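Local coordinates for niemann-Pick type C2 protein (PDB 3WEB), which binds oleic acid in the core of an immunoglobulin-like beta-sandwich and probably carries such lipids in the chemical communication of worker ants, at residues R32-T43 with E90-K101. Residues are numbered along the deposited sequence; the frame is centred on the assembly and turned at random.
Sequences RESEIHVSMKFT and EIEYKVTFFVEK. With OLA (oleic acid), chain B.
Ile36 lays its CB over one face of the Phe97 ring, 4.0 Å from the centroid, a CH-pi contact. The two form a hydrogen-bonded pair of the antiparallel strands in segments 32-43 and 90-101: Ile36 N donates to Phe97 O (2.8 Å), and Phe97 N returns to Ile36 O. Phe97 holds CG between its backbone N and carbonyl carbon (chi1 58°), which swings the ring toward the neighbouring strand. There its CE2 lies 3.7 Å from Val38 CG2, while CD2 comes within 3.5 Å of oleic acid C4. Branched residues suit this inward face because they favour extended backbone: Val38, Val95 and Val99 meet the lipid chain, and Ile36 packs behind Phe97 against Val99 CG2. Trp112 of strand 107-116, in the other sheet, also packs on Val38. Were Phe97 cut back to an alanine, the acyl chain would probably lose the ring beside it and Ile36 CB its aromatic partner.

The outward face is mostly polar, Phe98 excepted. His37 and Thr96 lie side by side, Thr96 OG1 hydrogen-bonded to His37 ND1 in the imidazole plane (2.8 Å). Ser39 OG donates to Glu92 OE2 (2.6 Å) from the anti side, 35° out of the carboxylate plane. The exposed end is looser: Glu33 OE2 lies 3.3 Å from Lys101 CD, but Glu33 OE1 remains 4.1 Å from Lys101 NZ, beyond a salt bridge. Main-chain bonds thus join the strands, while alternating side chains give a greasy wall for oleic acid and a largely polar exterior, consistent with a soluble lipid carrier.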
loop_
_atom_site.group_PDB
_atom_site.type_symbol
_atom_site.label_atom_id
_atom_site.label_comp_id
_atom_site.label_asym_id
_atom_site.label_seq_id
_atom_site.Cartn_x
_atom_site.Cartn_y
_atom_site.Cartn_z
ATOM N N ARG A 32 -5.600 8.300 14.615
ATOM C CA ARG A 32 -6.712 7.450 15.031
ATOM C C ARG A 32 -7.997 8.266 15.148
ATOM O O ARG A 32 -7.955 9.492 15.304
ATOM C CB ARG A 32 -6.401 6.682 16.322
ATOM C CG ARG A 32 -5.662 7.472 17.385
ATOM C CD ARG A 32 -4.969 6.526 18.350
ATOM N NE ARG A 32 -4.253 7.239 19.404
ATOM C CZ ARG A 32 -3.723 6.657 20.477
ATOM N NH1 ARG A 32 -3.826 5.344 20.648
ATOM N NH2 ARG A 32 -3.088 7.390 21.385
ATOM N N GLU A 33 -9.127 7.569 15.048
ATOM C CA GLU A 33 -10.463 8.180 14.984
ATOM C C GLU A 33 -10.617 9.124 13.791
ATOM O O GLU A 33 -11.261 10.167 13.883
ATOM C CB GLU A 33 -10.830 8.873 16.302
ATOM C CG GLU A 33 -10.797 7.942 17.501
ATOM C CD GLU A 33 -11.672 8.424 18.639
ATOM O OE1 GLU A 33 -11.407 9.519 19.183
ATOM O OE2 GLU A 33 -12.627 7.697 18.985
ATOM N N SER A 34 -10.015 8.737 12.669
ATOM C CA SER A 34 -10.111 9.499 11.432
ATOM C C SER A 34 -10.082 8.574 10.221
ATOM O O SER A 34 -9.554 7.457 10.288
ATOM C CB SER A 34 -8.979 10.528 11.331
ATOM O OG SER A 34 -7.759 9.919 10.943
ATOM N N GLU A 35 -10.668 9.049 9.125
ATOM C CA GLU A 35 -10.562 8.384 7.830
ATOM C C GLU A 35 -9.211 8.711 7.212
ATOM O O GLU A 35 -8.791 9.872 7.193
ATOM C CB GLU A 35 -11.675 8.838 6.884
ATOM C CG GLU A 35 -13.027 8.188 7.130
ATOM C CD GLU A 35 -14.013 8.434 5.998
ATOM O OE1 GLU A 35 -13.874 9.446 5.270
ATOM O OE2 GLU A 35 -14.931 7.607 5.833
ATOM N N ILE A 36 -8.530 7.679 6.728
ATOM C CA ILE A 36 -7.259 7.842 6.039
ATOM C C ILE A 36 -7.501 7.513 4.571
ATOM O O ILE A 36 -8.070 6.464 4.250
ATOM C CB ILE A 36 -6.164 6.908 6.608
ATOM C CG1 ILE A 36 -6.076 7.005 8.143
ATOM C CG2 ILE A 36 -4.811 7.177 5.951
ATOM C CD1 ILE A 36 -5.719 8.376 8.682
ATOM N N HIS A 37 -7.096 8.428 3.697
ATOM C CA HIS A 37 -7.180 8.202 2.259
ATOM C C HIS A 37 -5.795 7.937 1.690
ATOM O O HIS A 37 -4.877 8.729 1.872
ATOM C CB HIS A 37 -7.829 9.399 1.571
ATOM C CG HIS A 37 -9.046 9.904 2.281
ATOM N ND1 HIS A 37 -10.222 9.187 2.344
ATOM C CD2 HIS A 37 -9.263 11.046 2.976
ATOM C CE1 HIS A 37 -11.116 9.873 3.036
ATOM N NE2 HIS A 37 -10.559 11.003 3.432
ATOM N N VAL A 38 -5.656 6.813 0.999
ATOM C CA VAL A 38 -4.357 6.397 0.459
ATOM C C VAL A 38 -4.483 6.284 -1.050
ATOM O O VAL A 38 -5.465 5.730 -1.546
ATOM C CB VAL A 38 -3.891 5.044 1.035
ATOM C CG1 VAL A 38 -2.553 4.616 0.426
ATOM C CG2 VAL A 38 -3.790 5.106 2.552
ATOM N N SER A 39 -3.504 6.830 -1.766
ATOM C CA SER A 39 -3.424 6.706 -3.218
ATOM C C SER A 39 -2.055 6.160 -3.619
ATOM O O SER A 39 -1.040 6.531 -3.030
ATOM C CB SER A 39 -3.636 8.074 -3.892
ATOM O OG SER A 39 -3.349 8.005 -5.283
ATOM N N MET A 40 -2.030 5.277 -4.617
ATOM C CA MET A 40 -0.765 4.849 -5.225
ATOM C C MET A 40 -0.864 4.889 -6.740
ATOM O O MET A 40 -1.778 4.295 -7.304
ATOM C CB MET A 40 -0.382 3.431 -4.783
ATOM C CG MET A 40 0.754 2.831 -5.609
ATOM S SD MET A 40 1.463 1.298 -4.960
ATOM C CE MET A 40 0.118 0.163 -5.263
ATOM N N LYS A 41 0.071 5.597 -7.377
ATOM C CA LYS A 41 0.225 5.552 -8.836
ATOM C C LYS A 41 1.281 4.521 -9.179
ATOM O O LYS A 41 2.416 4.598 -8.694
ATOM C CB LYS A 41 0.636 6.912 -9.395
ATOM C CG LYS A 41 -0.344 8.028 -9.076
ATOM C CD LYS A 41 0.203 9.357 -9.562
ATOM C CE LYS A 41 -0.609 10.514 -9.012
ATOM N NZ LYS A 41 -0.088 11.807 -9.537
ATOM N N PHE A 42 0.892 3.544 -9.989
ATOM C CA PHE A 42 1.788 2.441 -10.308
ATOM C C PHE A 42 1.624 1.940 -11.739
ATOM O O PHE A 42 0.602 2.180 -12.389
ATOM C CB PHE A 42 1.641 1.302 -9.282
ATOM C CG PHE A 42 0.361 0.516 -9.399
ATOM C CD1 PHE A 42 -0.855 1.050 -8.957
ATOM C CD2 PHE A 42 0.373 -0.772 -9.926
ATOM C CE1 PHE A 42 -2.034 0.321 -9.052
ATOM C CE2 PHE A 42 -0.802 -1.511 -10.016
ATOM C CZ PHE A 42 -2.006 -0.961 -9.591
ATOM N N THR A 43 2.646 1.234 -12.201
ATOM C CA THR A 43 2.705 0.727 -13.562
ATOM C C THR A 43 3.221 -0.716 -13.577
ATOM O O THR A 43 4.380 -0.956 -13.221
ATOM C CB THR A 43 3.659 1.576 -14.434
ATOM O OG1 THR A 43 3.328 2.967 -14.323
ATOM C CG2 THR A 43 3.565 1.157 -15.890
ATOM N N GLU A 90 0.319 3.482 -16.586
ATOM C CA GLU A 90 0.201 3.924 -15.201
ATOM C C GLU A 90 -1.253 4.085 -14.816
ATOM O O GLU A 90 -2.044 4.662 -15.562
ATOM C CB GLU A 90 0.953 5.229 -14.949
ATOM C CG GLU A 90 1.063 5.543 -13.458
ATOM C CD GLU A 90 1.968 6.716 -13.163
ATOM O OE1 GLU A 90 1.780 7.783 -13.779
ATOM O OE2 GLU A 90 2.864 6.574 -12.310
ATOM N N ILE A 91 -1.593 3.557 -13.644
ATOM C CA ILE A 91 -2.941 3.631 -13.088
ATOM C C ILE A 91 -2.850 4.020 -11.617
ATOM O O ILE A 91 -1.759 4.054 -11.050
ATOM C CB ILE A 91 -3.698 2.295 -13.249
ATOM C CG1 ILE A 91 -2.839 1.135 -12.717
ATOM C CG2 ILE A 91 -4.060 2.078 -14.716
ATOM C CD1 ILE A 91 -3.530 -0.210 -12.722
ATOM N N GLU A 92 -3.998 4.318 -11.017
ATOM C CA GLU A 92 -4.040 4.778 -9.641
ATOM C C GLU A 92 -5.006 3.957 -8.802
ATOM O O GLU A 92 -6.179 3.788 -9.154
ATOM C CB GLU A 92 -4.420 6.253 -9.583
ATOM C CG GLU A 92 -4.552 6.774 -8.164
ATOM C CD GLU A 92 -4.991 8.214 -8.139
ATOM O OE1 GLU A 92 -6.024 8.531 -8.757
ATOM O OE2 GLU A 92 -4.282 9.020 -7.511
ATOM N N TYR A 93 -4.480 3.433 -7.701
ATOM C CA TYR A 93 -5.270 2.784 -6.667
ATOM C C TYR A 93 -5.677 3.781 -5.587
ATOM O O TYR A 93 -4.883 4.645 -5.200
ATOM C CB TYR A 93 -4.444 1.679 -6.041
ATOM C CG TYR A 93 -5.041 1.057 -4.797
ATOM C CD1 TYR A 93 -6.098 0.162 -4.891
ATOM C CD2 TYR A 93 -4.529 1.346 -3.535
ATOM C CE1 TYR A 93 -6.637 -0.431 -3.759
ATOM C CE2 TYR A 93 -5.060 0.753 -2.397
ATOM C CZ TYR A 93 -6.114 -0.128 -2.517
ATOM O OH TYR A 93 -6.628 -0.733 -1.392
ATOM N N LYS A 94 -6.922 3.652 -5.130
ATOM C CA LYS A 94 -7.469 4.458 -4.037
ATOM C C LYS A 94 -8.124 3.592 -2.959
ATOM O O LYS A 94 -8.822 2.620 -3.258
ATOM C CB LYS A 94 -8.476 5.479 -4.575
ATOM C CG LYS A 94 -7.852 6.551 -5.465
ATOM C CD LYS A 94 -8.812 7.692 -5.785
ATOM C CE LYS A 94 -9.280 7.664 -7.238
ATOM N NZ LYS A 94 -10.166 6.509 -7.577
ATOM N N VAL A 95 -7.900 3.956 -1.700
ATOM C CA VAL A 95 -8.545 3.271 -0.576
ATOM C C VAL A 95 -8.736 4.229 0.601
ATOM O O VAL A 95 -7.886 5.088 0.873
ATOM C CB VAL A 95 -7.801 1.963 -0.169
ATOM C CG1 VAL A 95 -6.421 2.238 0.419
ATOM C CG2 VAL A 95 -8.632 1.114 0.787
ATOM N N THR A 96 -9.876 4.079 1.269
ATOM C CA THR A 96 -10.174 4.802 2.495
ATOM C C THR A 96 -10.398 3.768 3.585
ATOM O O THR A 96 -11.127 2.793 3.386
ATOM C CB THR A 96 -11.426 5.686 2.340
ATOM O OG1 THR A 96 -11.168 6.705 1.367
ATOM C CG2 THR A 96 -11.808 6.356 3.669
ATOM N N PHE A 97 -9.742 3.962 4.724
ATOM C CA PHE A 97 -10.023 3.146 5.896
ATOM C C PHE A 97 -10.090 4.021 7.132
ATOM O O PHE A 97 -9.479 5.090 7.182
ATOM C CB PHE A 97 -8.994 2.021 6.068
ATOM C CG PHE A 97 -7.570 2.496 6.193
ATOM C CD1 PHE A 97 -7.014 2.766 7.443
ATOM C CD2 PHE A 97 -6.773 2.649 5.062
ATOM C CE1 PHE A 97 -5.698 3.194 7.559
ATOM C CE2 PHE A 97 -5.457 3.071 5.175
ATOM C CZ PHE A 97 -4.918 3.345 6.423
ATOM N N PHE A 98 -10.843 3.558 8.121
ATOM C CA PHE A 98 -10.993 4.279 9.365
ATOM C C PHE A 98 -10.113 3.629 10.418
ATOM O O PHE A 98 -10.149 2.411 10.608
ATOM C CB PHE A 98 -12.461 4.277 9.803
ATOM C CG PHE A 98 -12.752 5.192 10.959
ATOM C CD1 PHE A 98 -12.932 6.557 10.756
ATOM C CD2 PHE A 98 -12.853 4.689 12.253
ATOM C CE1 PHE A 98 -13.201 7.403 11.823
ATOM C CE2 PHE A 98 -13.122 5.529 13.321
ATOM C CZ PHE A 98 -13.299 6.887 13.104
ATOM N N VAL A 99 -9.307 4.448 11.084
ATOM C CA VAL A 99 -8.474 3.974 12.181
ATOM C C VAL A 99 -9.232 4.158 13.496
ATOM O O VAL A 99 -9.522 5.286 13.896
ATOM C CB VAL A 99 -7.114 4.706 12.227
ATOM C CG1 VAL A 99 -6.232 4.136 13.329
ATOM C CG2 VAL A 99 -6.408 4.598 10.884
ATOM N N GLU A 100 -9.549 3.039 14.147
ATOM C CA GLU A 100 -10.299 3.024 15.407
ATOM C C GLU A 100 -9.514 3.621 16.575
ATOM O O GLU A 100 -8.284 3.707 16.527
ATOM C CB GLU A 100 -10.707 1.591 15.760
ATOM C CG GLU A 100 -11.851 1.028 14.934
ATOM C CD GLU A 100 -12.307 -0.336 15.426
ATOM O OE1 GLU A 100 -12.530 -0.490 16.650
ATOM O OE2 GLU A 100 -12.447 -1.255 14.589
ATOM N N LYS A 101 -10.233 4.020 17.625
ATOM C CA LYS A 101 -9.610 4.465 18.873
ATOM C C LYS A 101 -8.858 3.309 19.541
ATOM O O LYS A 101 -7.821 3.520 20.177
ATOM C CB LYS A 101 -10.656 5.047 19.831
ATOM C CG LYS A 101 -10.070 5.926 20.928
ATOM C CD LYS A 101 -11.151 6.636 21.730
ATOM C CE LYS A 101 -10.546 7.701 22.634
ATOM N NZ LYS A 101 -11.568 8.652 23.155
HETATM C C1 OLA B . -8.081 -2.924 3.552
HETATM O O1 OLA B . -8.035 -3.640 2.524
HETATM O O2 OLA B . -8.312 -3.387 4.693
HETATM C C2 OLA B . -7.857 -1.434 3.411
HETATM C C3 OLA B . -6.590 -1.007 4.145
HETATM C C4 OLA B . -5.707 -0.132 3.264
HETATM C C5 OLA B . -4.394 -0.824 2.920
HETATM C C6 OLA B . -3.305 0.178 2.561
HETATM C C7 OLA B . -2.216 0.164 3.626
HETATM C C8 OLA B . -1.034 1.073 3.290
HETATM C C9 OLA B . -1.343 2.516 3.640
HETATM C C10 OLA B . -1.164 3.052 4.851
HETATM C C11 OLA B . -0.623 2.280 6.034
HETATM C C12 OLA B . -1.297 2.764 7.310
HETATM C C13 OLA B . -1.675 1.592 8.207
HETATM C C14 OLA B . -2.613 2.055 9.317
HETATM C C15 OLA B . -2.539 1.129 10.525
HETATM C C16 OLA B . -3.816 0.309 10.661
HETATM C C17 OLA B . -4.646 0.783 11.849
HETATM C C18 OLA B . -5.403 -0.364 12.484
HETATM O O HOH W 1 4.083 4.084 -11.939
#